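Long-range contacts in hypothetical protein AF1531 (Archaeoglobus fulgidus, PDB 2I5H), which is of unknown function but probably carries a helix-hairpin-helix motif, which in other proteins often binds DNA: residues 21-25 against 105-109; 41-45 against 57-61; 50-54 against 193-197; 118-122 against 152-157; 136-140 against 176-180. All coordinates share one frame. Numbering follows the deposited sequence.

Contact 1. Residues 21-25 against 105-109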
# COMPACT_ATOMS: atom_id res chain seq x y z
N ALA A 21 -6.50 8.40 -1.68
CA ALA A 21 -6.50 6.96 -1.39
C ALA A 21 -7.05 6.20 -2.59
O ALA A 21 -7.70 6.78 -3.47
CB ALA A 21 -7.35 6.67 -0.15
N TYR A 22 -6.80 4.90 -2.62
CA TYR A 22 -7.26 4.05 -3.71
C TYR A 22 -8.32 3.07 -3.19
O TYR A 22 -8.18 2.50 -2.10
CB TYR A 22 -6.08 3.30 -4.32
CG TYR A 22 -5.23 4.15 -5.25
CD1 TYR A 22 -5.38 4.07 -6.64
CD2 TYR A 22 -4.28 5.04 -4.75
CE1 TYR A 22 -4.60 4.85 -7.50
CE2 TYR A 22 -3.50 5.83 -5.60
CZ TYR A 22 -3.67 5.72 -6.97
OH TYR A 22 -2.88 6.47 -7.82
N VAL A 23 -9.38 2.90 -3.97
CA VAL A 23 -10.48 2.02 -3.59
C VAL A 23 -10.13 0.54 -3.63
O VAL A 23 -9.61 0.03 -4.62
CB VAL A 23 -11.71 2.27 -4.50
CG1 VAL A 23 -12.82 1.30 -4.14
CG2 VAL A 23 -12.17 3.71 -4.36
N LEU A 24 -10.41 -0.14 -2.53
CA LEU A 24 -10.17 -1.57 -2.40
C LEU A 24 -11.46 -2.35 -2.57
O LEU A 24 -11.46 -3.47 -3.10
CB LEU A 24 -9.59 -1.89 -1.01
CG LEU A 24 -8.28 -1.23 -0.59
CD1 LEU A 24 -8.01 -1.54 0.88
CD2 LEU A 24 -7.14 -1.76 -1.45
N ASP A 25 -12.56 -1.77 -2.12
CA ASP A 25 -13.86 -2.42 -2.18
C ASP A 25 -14.96 -1.39 -1.96
O ASP A 25 -14.84 -0.53 -1.08
CB ASP A 25 -13.90 -3.50 -1.08
CG ASP A 25 -15.16 -4.35 -1.13
OD1 ASP A 25 -15.66 -4.63 -2.24
OD2 ASP A 25 -15.63 -4.75 -0.05
N VAL A 105 -3.50 -3.26 -5.48
CA VAL A 105 -3.65 -1.81 -5.38
C VAL A 105 -2.35 -1.17 -4.88
O VAL A 105 -1.93 -0.13 -5.40
CB VAL A 105 -4.84 -1.45 -4.47
CG1 VAL A 105 -4.95 0.05 -4.29
CG2 VAL A 105 -6.13 -1.99 -5.08
N ILE A 106 -1.71 -1.77 -3.89
CA ILE A 106 -0.45 -1.24 -3.38
C ILE A 106 0.59 -1.23 -4.50
O ILE A 106 1.34 -0.27 -4.66
CB ILE A 106 0.08 -2.07 -2.19
CG1 ILE A 106 -0.81 -1.86 -0.97
CG2 ILE A 106 1.52 -1.66 -1.87
CD1 ILE A 106 -0.41 -2.69 0.24
N GLU A 107 0.61 -2.30 -5.29
CA GLU A 107 1.55 -2.40 -6.40
C GLU A 107 1.30 -1.27 -7.39
O GLU A 107 2.24 -0.67 -7.91
CB GLU A 107 1.38 -3.75 -7.10
CG GLU A 107 2.39 -4.02 -8.20
CD GLU A 107 2.17 -5.37 -8.86
OE1 GLU A 107 1.09 -5.57 -9.45
OE2 GLU A 107 3.07 -6.23 -8.77
N HIS A 108 0.03 -0.97 -7.63
CA HIS A 108 -0.36 0.10 -8.54
C HIS A 108 0.18 1.43 -8.02
O HIS A 108 0.75 2.22 -8.77
CB HIS A 108 -1.89 0.17 -8.63
CG HIS A 108 -2.39 1.22 -9.57
ND1 HIS A 108 -2.31 1.09 -10.94
CD2 HIS A 108 -2.99 2.41 -9.33
CE1 HIS A 108 -2.84 2.16 -11.51
NE2 HIS A 108 -3.26 2.98 -10.56
N ILE A 109 -0.01 1.66 -6.72
CA ILE A 109 0.44 2.88 -6.08
C ILE A 109 1.95 3.10 -6.20
O ILE A 109 2.40 4.18 -6.58
CB ILE A 109 0.05 2.89 -4.59
CG1 ILE A 109 -1.48 2.91 -4.46
CG2 ILE A 109 0.65 4.10 -3.89
CD1 ILE A 109 -1.98 2.75 -3.04

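Contact 2. Residues 41-45 against 57-61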
# COMPACT_ATOMS: atom_id res chain seq x y z
N ARG A 41 -28.54 2.46 6.28
CA ARG A 41 -27.21 2.04 5.86
C ARG A 41 -26.70 2.93 4.74
O ARG A 41 -27.42 3.21 3.79
CB ARG A 41 -27.25 0.59 5.38
CG ARG A 41 -27.87 -0.36 6.37
CD ARG A 41 -27.86 -1.79 5.86
NE ARG A 41 -28.75 -2.63 6.65
CZ ARG A 41 -29.01 -3.90 6.38
NH1 ARG A 41 -28.44 -4.49 5.34
NH2 ARG A 41 -29.87 -4.57 7.15
N GLU A 42 -25.47 3.38 4.84
CA GLU A 42 -24.94 4.23 3.79
C GLU A 42 -23.91 3.52 2.93
O GLU A 42 -23.34 2.50 3.34
CB GLU A 42 -24.36 5.52 4.39
CG GLU A 42 -23.12 5.36 5.24
CD GLU A 42 -22.91 6.57 6.16
OE1 GLU A 42 -23.12 7.72 5.71
OE2 GLU A 42 -22.54 6.36 7.33
N PRO A 43 -23.68 4.02 1.72
CA PRO A 43 -22.70 3.38 0.85
C PRO A 43 -21.31 3.60 1.43
O PRO A 43 -20.96 4.71 1.83
CB PRO A 43 -22.91 4.08 -0.50
CG PRO A 43 -23.53 5.41 -0.12
CD PRO A 43 -24.45 5.06 1.01
N LEU A 44 -20.52 2.53 1.50
CA LEU A 44 -19.19 2.61 2.06
C LEU A 44 -18.11 2.06 1.13
O LEU A 44 -18.39 1.24 0.26
CB LEU A 44 -19.11 1.78 3.36
CG LEU A 44 -20.04 2.09 4.54
CD1 LEU A 44 -19.85 1.03 5.63
CD2 LEU A 44 -19.73 3.49 5.07
N ALA A 45 -16.89 2.54 1.32
CA ALA A 45 -15.75 2.02 0.57
C ALA A 45 -14.57 1.84 1.53
O ALA A 45 -14.42 2.59 2.50
CB ALA A 45 -15.36 2.98 -0.55
N GLU A 57 -12.04 3.41 6.19
CA GLU A 57 -13.38 3.09 5.75
C GLU A 57 -14.02 4.47 5.62
O GLU A 57 -13.91 5.30 6.54
CB GLU A 57 -14.11 2.25 6.79
CG GLU A 57 -15.50 1.84 6.36
CD GLU A 57 -15.97 0.57 7.05
OE1 GLU A 57 -15.41 -0.52 6.77
OE2 GLU A 57 -16.90 0.66 7.86
N VAL A 58 -14.64 4.74 4.48
CA VAL A 58 -15.26 6.04 4.23
C VAL A 58 -16.66 5.87 3.65
O VAL A 58 -16.95 4.86 3.01
CB VAL A 58 -14.44 6.85 3.20
CG1 VAL A 58 -12.99 6.94 3.64
CG2 VAL A 58 -14.53 6.18 1.83
N SER A 59 -17.52 6.86 3.86
CA SER A 59 -18.84 6.80 3.25
C SER A 59 -18.68 7.44 1.87
O SER A 59 -17.77 8.25 1.64
CB SER A 59 -19.87 7.56 4.10
OG SER A 59 -19.39 8.83 4.48
N ILE A 60 -19.55 7.06 0.94
CA ILE A 60 -19.49 7.58 -0.42
C ILE A 60 -20.73 8.42 -0.70
O ILE A 60 -21.82 8.10 -0.23
CB ILE A 60 -19.39 6.40 -1.43
CG1 ILE A 60 -18.09 5.61 -1.20
CG2 ILE A 60 -19.45 6.91 -2.87
CD1 ILE A 60 -16.82 6.42 -1.36
N ARG A 61 -20.56 9.51 -1.46
CA ARG A 61 -21.67 10.39 -1.79
C ARG A 61 -22.71 9.73 -2.70
O ARG A 61 -22.40 8.80 -3.44
CB ARG A 61 -21.14 11.65 -2.47
CG ARG A 61 -20.21 12.48 -1.58
CD ARG A 61 -19.65 13.66 -2.35
NE ARG A 61 -20.71 14.59 -2.72
CZ ARG A 61 -21.26 15.47 -1.88
NH1 ARG A 61 -20.83 15.56 -0.63
NH2 ARG A 61 -22.25 16.24 -2.30
O HOH W 1 -21.08 9.29 6.57

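Contact 3. Residues 50-54 against 193-197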
# COMPACT_ATOMS: atom_id res chain seq x y z
N GLU A 50 -2.44 6.58 -0.45
CA GLU A 50 -1.30 6.46 -1.36
C GLU A 50 0.05 6.89 -0.80
O GLU A 50 1.08 6.56 -1.37
CB GLU A 50 -1.56 7.22 -2.67
CG GLU A 50 -1.82 8.71 -2.52
CD GLU A 50 -1.69 9.47 -3.84
OE1 GLU A 50 -2.00 8.89 -4.90
OE2 GLU A 50 -1.30 10.65 -3.81
N ARG A 51 0.05 7.60 0.32
CA ARG A 51 1.31 8.06 0.90
C ARG A 51 1.89 7.10 1.95
O ARG A 51 3.04 6.67 1.84
CB ARG A 51 1.12 9.44 1.53
CG ARG A 51 2.37 10.03 2.15
CD ARG A 51 2.09 11.38 2.78
NE ARG A 51 1.64 12.36 1.80
CZ ARG A 51 2.42 12.86 0.83
NH1 ARG A 51 3.68 12.47 0.73
NH2 ARG A 51 1.92 13.74 -0.02
N ASN A 52 1.08 6.78 2.95
CA ASN A 52 1.52 5.90 4.04
C ASN A 52 0.76 4.58 4.11
O ASN A 52 0.93 3.81 5.06
CB ASN A 52 1.40 6.65 5.36
CG ASN A 52 2.16 7.96 5.36
OD1 ASN A 52 1.75 8.93 5.99
ND2 ASN A 52 3.28 7.99 4.65
N PHE A 53 -0.08 4.33 3.11
CA PHE A 53 -0.86 3.09 3.04
C PHE A 53 -1.79 2.88 4.22
O PHE A 53 -1.98 1.75 4.69
CB PHE A 53 0.09 1.91 2.85
CG PHE A 53 0.97 2.06 1.65
CD1 PHE A 53 0.48 1.76 0.38
CD2 PHE A 53 2.25 2.58 1.77
CE1 PHE A 53 1.26 1.99 -0.76
CE2 PHE A 53 3.04 2.81 0.64
CZ PHE A 53 2.54 2.52 -0.62
N THR A 54 -2.38 3.97 4.68
CA THR A 54 -3.32 3.94 5.79
C THR A 54 -4.62 3.30 5.29
O THR A 54 -5.09 3.63 4.21
CB THR A 54 -3.64 5.37 6.27
OG1 THR A 54 -2.41 6.05 6.56
CG2 THR A 54 -4.52 5.33 7.52
N LYS A 193 9.12 0.90 10.53
CA LYS A 193 8.07 1.26 9.59
C LYS A 193 8.72 1.98 8.42
O LYS A 193 8.82 3.21 8.41
CB LYS A 193 7.03 2.18 10.25
CG LYS A 193 6.31 1.58 11.46
CD LYS A 193 5.58 0.30 11.11
CE LYS A 193 4.66 -0.14 12.24
NZ LYS A 193 5.37 -0.23 13.55
N LEU A 194 9.17 1.21 7.43
CA LEU A 194 9.84 1.76 6.26
C LEU A 194 8.94 2.54 5.31
O LEU A 194 9.33 3.60 4.83
CB LEU A 194 10.51 0.63 5.48
CG LEU A 194 11.59 -0.18 6.20
CD1 LEU A 194 12.07 -1.30 5.29
CD2 LEU A 194 12.74 0.73 6.60
N PHE A 195 7.75 2.02 5.04
CA PHE A 195 6.85 2.67 4.10
C PHE A 195 5.49 3.07 4.66
O PHE A 195 4.72 3.73 3.97
CB PHE A 195 6.64 1.77 2.89
CG PHE A 195 7.91 1.21 2.33
CD1 PHE A 195 8.89 2.05 1.80
CD2 PHE A 195 8.14 -0.16 2.34
CE1 PHE A 195 10.08 1.53 1.29
CE2 PHE A 195 9.33 -0.69 1.83
CZ PHE A 195 10.30 0.16 1.30
N THR A 196 5.20 2.67 5.89
CA THR A 196 3.90 2.98 6.48
C THR A 196 3.98 3.91 7.69
O THR A 196 3.00 4.06 8.43
CB THR A 196 3.16 1.70 6.91
OG1 THR A 196 3.91 1.03 7.93
CG2 THR A 196 2.99 0.77 5.72
N ALA A 197 5.13 4.54 7.90
CA ALA A 197 5.31 5.45 9.02
C ALA A 197 4.37 6.64 8.90
O ALA A 197 3.83 6.86 7.80
CB ALA A 197 6.76 5.93 9.08
O HOH W 2 5.40 6.44 3.42
O HOH W 3 0.20 4.20 7.78

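Contact 4. Residues 118-122 against 152-157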
# COMPACT_ATOMS: atom_id res chain seq x y z
N VAL A 118 12.43 3.24 -5.91
CA VAL A 118 13.69 2.80 -6.51
C VAL A 118 14.79 3.55 -5.78
O VAL A 118 15.95 3.16 -5.81
CB VAL A 118 13.76 3.15 -8.02
CG1 VAL A 118 12.76 2.31 -8.79
CG2 VAL A 118 13.48 4.63 -8.22
N ASP A 119 14.39 4.63 -5.10
CA ASP A 119 15.32 5.45 -4.34
C ASP A 119 15.69 4.70 -3.06
O ASP A 119 16.81 4.82 -2.56
CB ASP A 119 14.66 6.78 -3.98
CG ASP A 119 15.68 7.86 -3.64
OD1 ASP A 119 16.57 7.60 -2.80
OD2 ASP A 119 15.58 8.96 -4.22
N PHE A 120 14.74 3.93 -2.54
CA PHE A 120 14.97 3.14 -1.32
C PHE A 120 16.11 2.16 -1.54
O PHE A 120 16.96 1.98 -0.66
CB PHE A 120 13.71 2.37 -0.94
CG PHE A 120 13.94 1.32 0.12
CD1 PHE A 120 14.26 1.69 1.42
CD2 PHE A 120 13.89 -0.03 -0.19
CE1 PHE A 120 14.52 0.73 2.40
CE2 PHE A 120 14.15 -1.00 0.77
CZ PHE A 120 14.47 -0.62 2.07
N PHE A 121 16.13 1.52 -2.70
CA PHE A 121 17.17 0.55 -3.02
C PHE A 121 18.54 1.21 -3.11
O PHE A 121 19.47 0.82 -2.40
CB PHE A 121 16.86 -0.15 -4.34
CG PHE A 121 15.73 -1.13 -4.26
CD1 PHE A 121 14.42 -0.69 -4.12
CD2 PHE A 121 15.97 -2.50 -4.30
CE1 PHE A 121 13.36 -1.60 -4.03
CE2 PHE A 121 14.93 -3.42 -4.21
CZ PHE A 121 13.62 -2.96 -4.08
N ASN A 122 18.67 2.20 -3.98
CA ASN A 122 19.93 2.91 -4.15
C ASN A 122 19.95 4.18 -3.30
O ASN A 122 19.65 4.14 -2.11
CB ASN A 122 20.15 3.25 -5.62
CG ASN A 122 19.16 4.27 -6.15
OD1 ASN A 122 18.18 4.60 -5.47
ND2 ASN A 122 19.39 4.76 -7.36
N ARG A 152 24.75 -1.75 -6.75
CA ARG A 152 24.54 -0.34 -6.46
C ARG A 152 25.82 0.47 -6.65
O ARG A 152 25.78 1.61 -7.10
CB ARG A 152 24.03 -0.17 -5.03
CG ARG A 152 23.67 1.26 -4.68
CD ARG A 152 23.60 1.45 -3.17
NE ARG A 152 22.68 0.51 -2.54
CZ ARG A 152 22.53 0.39 -1.23
NH1 ARG A 152 23.23 1.15 -0.40
NH2 ARG A 152 21.66 -0.49 -0.74
N LYS A 153 26.95 -0.12 -6.28
CA LYS A 153 28.25 0.55 -6.40
C LYS A 153 28.48 1.08 -7.80
O LYS A 153 28.68 2.28 -8.00
CB LYS A 153 29.37 -0.42 -6.02
CG LYS A 153 29.09 -1.19 -4.74
CD LYS A 153 28.97 -0.27 -3.54
CE LYS A 153 30.28 -0.18 -2.79
NZ LYS A 153 30.57 -1.46 -2.09
N LYS A 154 28.46 0.18 -8.78
CA LYS A 154 28.67 0.54 -10.18
C LYS A 154 27.93 1.84 -10.50
O LYS A 154 28.54 2.90 -10.60
CB LYS A 154 28.16 -0.56 -11.10
CG LYS A 154 28.75 -1.94 -10.84
CD LYS A 154 28.15 -2.94 -11.81
CE LYS A 154 28.66 -4.34 -11.56
NZ LYS A 154 27.92 -5.31 -12.42
N ARG A 155 26.62 1.73 -10.67
CA ARG A 155 25.78 2.88 -10.98
C ARG A 155 24.44 2.75 -10.26
O ARG A 155 23.86 1.67 -10.23
CB ARG A 155 25.56 2.97 -12.49
N PRO A 156 23.95 3.84 -9.67
CA PRO A 156 22.67 3.78 -8.97
C PRO A 156 21.55 3.34 -9.91
O PRO A 156 21.54 3.70 -11.08
CB PRO A 156 22.48 5.21 -8.47
CG PRO A 156 23.18 6.02 -9.52
CD PRO A 156 24.44 5.23 -9.75
N PHE A 157 20.61 2.55 -9.39
CA PHE A 157 19.50 2.07 -10.20
C PHE A 157 18.66 3.24 -10.68
O PHE A 157 18.45 4.21 -9.94
CB PHE A 157 18.64 1.09 -9.41
CG PHE A 157 19.42 0.01 -8.73
CD1 PHE A 157 19.87 0.18 -7.42
CD2 PHE A 157 19.70 -1.19 -9.38
CE1 PHE A 157 20.59 -0.82 -6.77
CE2 PHE A 157 20.42 -2.20 -8.74
CZ PHE A 157 20.86 -2.02 -7.44

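Contact 5. Residues 136-140 against 176-180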
# COMPACT_ATOMS: atom_id res chain seq x y z
N LEU A 136 15.01 -6.12 5.60
CA LEU A 136 13.67 -5.91 6.15
C LEU A 136 12.65 -6.34 5.10
O LEU A 136 11.51 -6.67 5.42
CB LEU A 136 13.45 -4.44 6.52
CG LEU A 136 14.27 -3.91 7.70
CD1 LEU A 136 14.04 -2.42 7.86
CD2 LEU A 136 13.88 -4.65 8.97
N LEU A 137 13.07 -6.32 3.84
CA LEU A 137 12.20 -6.70 2.74
C LEU A 137 12.02 -8.21 2.68
O LEU A 137 12.98 -8.96 2.50
CB LEU A 137 12.79 -6.21 1.41
CG LEU A 137 13.03 -4.71 1.31
CD1 LEU A 137 13.65 -4.39 -0.05
CD2 LEU A 137 11.72 -3.95 1.50
N PRO A 138 10.77 -8.68 2.84
CA PRO A 138 10.48 -10.12 2.80
C PRO A 138 10.99 -10.72 1.49
O PRO A 138 10.59 -10.28 0.41
CB PRO A 138 8.96 -10.17 2.92
CG PRO A 138 8.65 -8.96 3.75
CD PRO A 138 9.55 -7.91 3.13
N GLY A 139 11.86 -11.71 1.59
CA GLY A 139 12.40 -12.33 0.39
C GLY A 139 13.78 -11.81 0.03
O GLY A 139 14.27 -12.05 -1.07
N VAL A 140 14.39 -11.09 0.96
CA VAL A 140 15.73 -10.54 0.75
C VAL A 140 16.60 -10.83 1.96
O VAL A 140 16.47 -10.19 3.00
CB VAL A 140 15.69 -9.02 0.51
CG1 VAL A 140 17.10 -8.47 0.42
CG2 VAL A 140 14.93 -8.72 -0.77
N LEU A 176 8.73 -7.11 -3.74
CA LEU A 176 9.45 -7.03 -2.48
C LEU A 176 8.88 -5.88 -1.66
O LEU A 176 8.65 -6.02 -0.46
CB LEU A 176 10.94 -6.79 -2.73
CG LEU A 176 11.72 -7.88 -3.46
CD1 LEU A 176 13.13 -7.38 -3.73
CD2 LEU A 176 11.75 -9.15 -2.62
N ILE A 177 8.66 -4.75 -2.32
CA ILE A 177 8.12 -3.58 -1.64
C ILE A 177 6.70 -3.85 -1.14
O ILE A 177 6.37 -3.55 0.00
CB ILE A 177 8.09 -2.35 -2.58
CG1 ILE A 177 9.52 -1.97 -2.98
CG2 ILE A 177 7.40 -1.18 -1.90
CD1 ILE A 177 10.39 -1.57 -1.81
N VAL A 178 5.86 -4.41 -2.01
CA VAL A 178 4.48 -4.72 -1.63
C VAL A 178 4.45 -5.64 -0.42
O VAL A 178 3.66 -5.44 0.50
CB VAL A 178 3.71 -5.39 -2.79
CG1 VAL A 178 2.33 -5.83 -2.32
CG2 VAL A 178 3.57 -4.41 -3.95
N SER A 179 5.33 -6.64 -0.42
CA SER A 179 5.41 -7.59 0.69
C SER A 179 5.75 -6.89 2.00
O SER A 179 5.18 -7.21 3.04
CB SER A 179 6.48 -8.66 0.41
OG SER A 179 6.04 -9.57 -0.57
N ARG A 180 6.67 -5.93 1.95
CA ARG A 180 7.05 -5.20 3.15
C ARG A 180 5.91 -4.32 3.64
O ARG A 180 5.60 -4.30 4.83
CB ARG A 180 8.30 -4.34 2.90
CG ARG A 180 8.75 -3.53 4.12
CD ARG A 180 9.06 -4.43 5.31
NE ARG A 180 9.26 -3.66 6.54
CZ ARG A 180 9.59 -4.19 7.71
NH1 ARG A 180 9.76 -5.50 7.83
NH2 ARG A 180 9.72 -3.41 8.78
O HOH W 4 8.55 -10.69 -1.75

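Contact 1. Residues 21-25 against 105-109
This is a buried helix-on-sheet contact, in which the strand at 21-23 packs against helix 96-111 close to the centre of the chain. The short axes of strand and helix pass 9.6 Å apart at 140°, so the two run in roughly opposed directions, and side chains fill the gap without any hydrogen bond between the segments. Tyr22 does most of the work. Its CB lies 3.4 Å from CG1 of Val105, and the ring reaches one turn further along the helix: CG1 of Ile109 sits over one ring face, 4.0 Å from its centroid, as a CH-pi contact. His108 meets the same ring obliquely, with Tyr22 CE1 3.4 Å from His108 CD2 and the planes at 73°. At the other end Leu24 extends CD2 to within 3.8 Å of Val105 CG2. Val23 turns its CB away from the helix, but its O lies 4.0 Å from Val105 CG2. Val48 of the adjoining strand touches both Val105 and Ile109, so the helix spans more than one strand. Leu24 and Asp25 together face Gln46, a classic beta bulge. The arrangement is a two-layer packing of a helix on one face of an antiparallel sheet.

Contact 2. Residues 41-45 against 57-61
Ala45 and Ile60 form the apolar centre, their atoms CB and CD1 lying 3.8 Å apart. Val58 adds CG2 at 4.1 Å from Ala45 CB, on the same face of the sheet as Ala45, and Pro43 brings its CB to 4.3 Å from CB of Ile60. Phe26 of the preceding strand packs on both Pro43 and Ile60. Around this patch the backbones pair in antiparallel fashion. Ala45 and Val58 form a hydrogen-bonded pair, N to O at 2.9 Å in each direction, while Leu44 and Ser59 are the non-hydrogen-bonded pair, their CA atoms only 4.4 Å apart. Ile60 N donates to Pro43 O at 2.9 Å, so the pairing carries on just before strand 44-49 begins. The face of Leu44 and Ser59 leads to the polar edge. There a water lies 2.7 Å from both Glu42 OE1 and Ser59 OG, linking the two side chains; Glu42 is also salt-bridged to Lys86, and Ser59 OG bonds to the backbone of Lys84. Glu57 has its own partners, His31, Gln46 and Arg87, yet its OE2 comes within 3.7 Å of Leu44 CD1. This is the open end of the antiparallel beta hairpin 44-49/55-60, away from its turn at 50-54, within a larger sheet.

Contact 3. Residues 50-54 against 193-197
Phe53 and Phe195 share an m rotamer at chi1 but send their rings to different places. Phe53 sits in a left-handed backbone conformation (phi 59°, psi 39°), which turns its CB toward 193-197; its ring edge then meets the backbone, CD2 lying 3.5 Å from Phe195 O, and the ring settles among Ile106, Ile109 and Ile181 of two helices. The ring of Phe195 instead leads away from 50-54 to Ile177 and Ile181 and meets Phe120 edge-to-face, so of the Phe195 side chain it is CB that comes nearest the Phe53 ring, 4.4 Å from CE2. In Thr196 a p rotamer divides the side chain: CG2 approaches Phe53 CB at 4.2 Å, while OG1 bonds to Glu184. Asn52, with chi1 m, lays its amide beside the last modelled residue, CG being 3.2 Å from Ala197 O, but its ND2 donates to a water 2.9 Å away. That water also donates to Arg51 O and Phe195 O, each at 2.8 Å. A second one bridges Asn52 O at 2.8 Å and Thr196 O at 2.9 Å. No direct hydrogen bond crosses; Thr196 CA makes a CA-H...O contact to Asn52 O, 3.4 Å. This water-bridged loop-loop contact, apolar at Phe53 and Thr196 CG2, joins the last modelled residues to the turn of the hairpin 44-49/55-60.

Contact 4. Residues 118-122 against 152-157
Asn122, Phe157 and Phe121 account for most of the buried surface where the end of helix 114-121 meets the chain leaving helix 142-154. Asn122 is the centrepiece. Its p rotamer carries the side chain between Arg152 on one hand and Pro156 and Phe157 on the other: CB is 4.2 Å from Arg152 CG and 3.6 Å from CD1 of Phe157, at the edge of that ring. The residue lies just past the last helical turn, where Asn122 N keeps a weak 3.4 Å hydrogen bond to Val118 O. Phe157 points its CB toward the helix end and meets Phe121 as well, CD1 lying 4.3 Å from Phe121 CB. The Phe121 ring itself leads away, to Pro173 and Ile177, but both aromatic residues touch Ile163 of helix 160-166, which joins them in one apolar cluster. Beside this cluster the carbonyl of Phe121 stands over one face of the Arg152 guanidinium, O to NH2 3.0 Å and O to NE 3.2 Å, at angles too poor for hydrogen bonds. The chemistry is thus mixed: apolar packing of Phe157 on the Asn122 and Phe121 side chains joins the C-terminal end of helix 114-121 to the loop after 142-154, while Arg152, salt-bridged to Asp125, lies against the Phe121 carbonyl.

Contact 5. Residues 136-140 against 176-180
Residues 137-140 form a type II beta turn, closed by a weak 3.0 Å hydrogen bond from Val140 N to Leu137 O, and lie against one side of helix 173-186, with Leu137 and Arg180 nearest at 5.4 Å between CA atoms. Gly139, at phi 99° and psi 13°, takes the third position, where a CB would clash with the preceding carbonyl and come tight against Leu176 CD2. The Leu-Pro-Gly-Val sequence leading into helix 142-154 fits the hairpin of a helix-hairpin-helix motif, consistent with the family's clan. Leu176 packs its CD2 against the turn, 3.4 Å from Pro138 O and 3.7 Å from Val140 CG2. Pro138 lies along the helix, CB 3.8 Å from Ser179 CB and CD 3.7 Å from Arg180 CA. Leu137 CD2 reaches Arg180 CB at 3.7 Å. Arg180, salt-bridged to Glu184, also gives a weak hydrogen bond from NH1 to Leu136 O, 3.2 Å. A water lies 3.0 Å from both Pro138 O and Ser179 OG, whose hydroxyl also bonds to Lys175 O.

In the fold
The contacts follow the long axis of the molecule, from contact 2 in the sheet to contact 4 in the helical part, centres about 42 Å apart. Along the chain, contact 2 falls between the segments of contact 1, contacts 4 and 5 fall between those of contact 3, and contacts 1 and 3 cross. Contacts 1 and 2 share the antiparallel sheet through neighbouring strands 20-27 and 44-49, centres about 17 Å apart. Contacts 4 and 5 alternate and meet where Phe120 and Phe121 pack on Leu137 and Ile177. Contact 3 lies between: Phe53 touches Ile106 and Ile109, Phe195 touches Phe120 and Ile177. With Ile106 and Glu107 also on Val178, sheet and helical region pack into one continuous body.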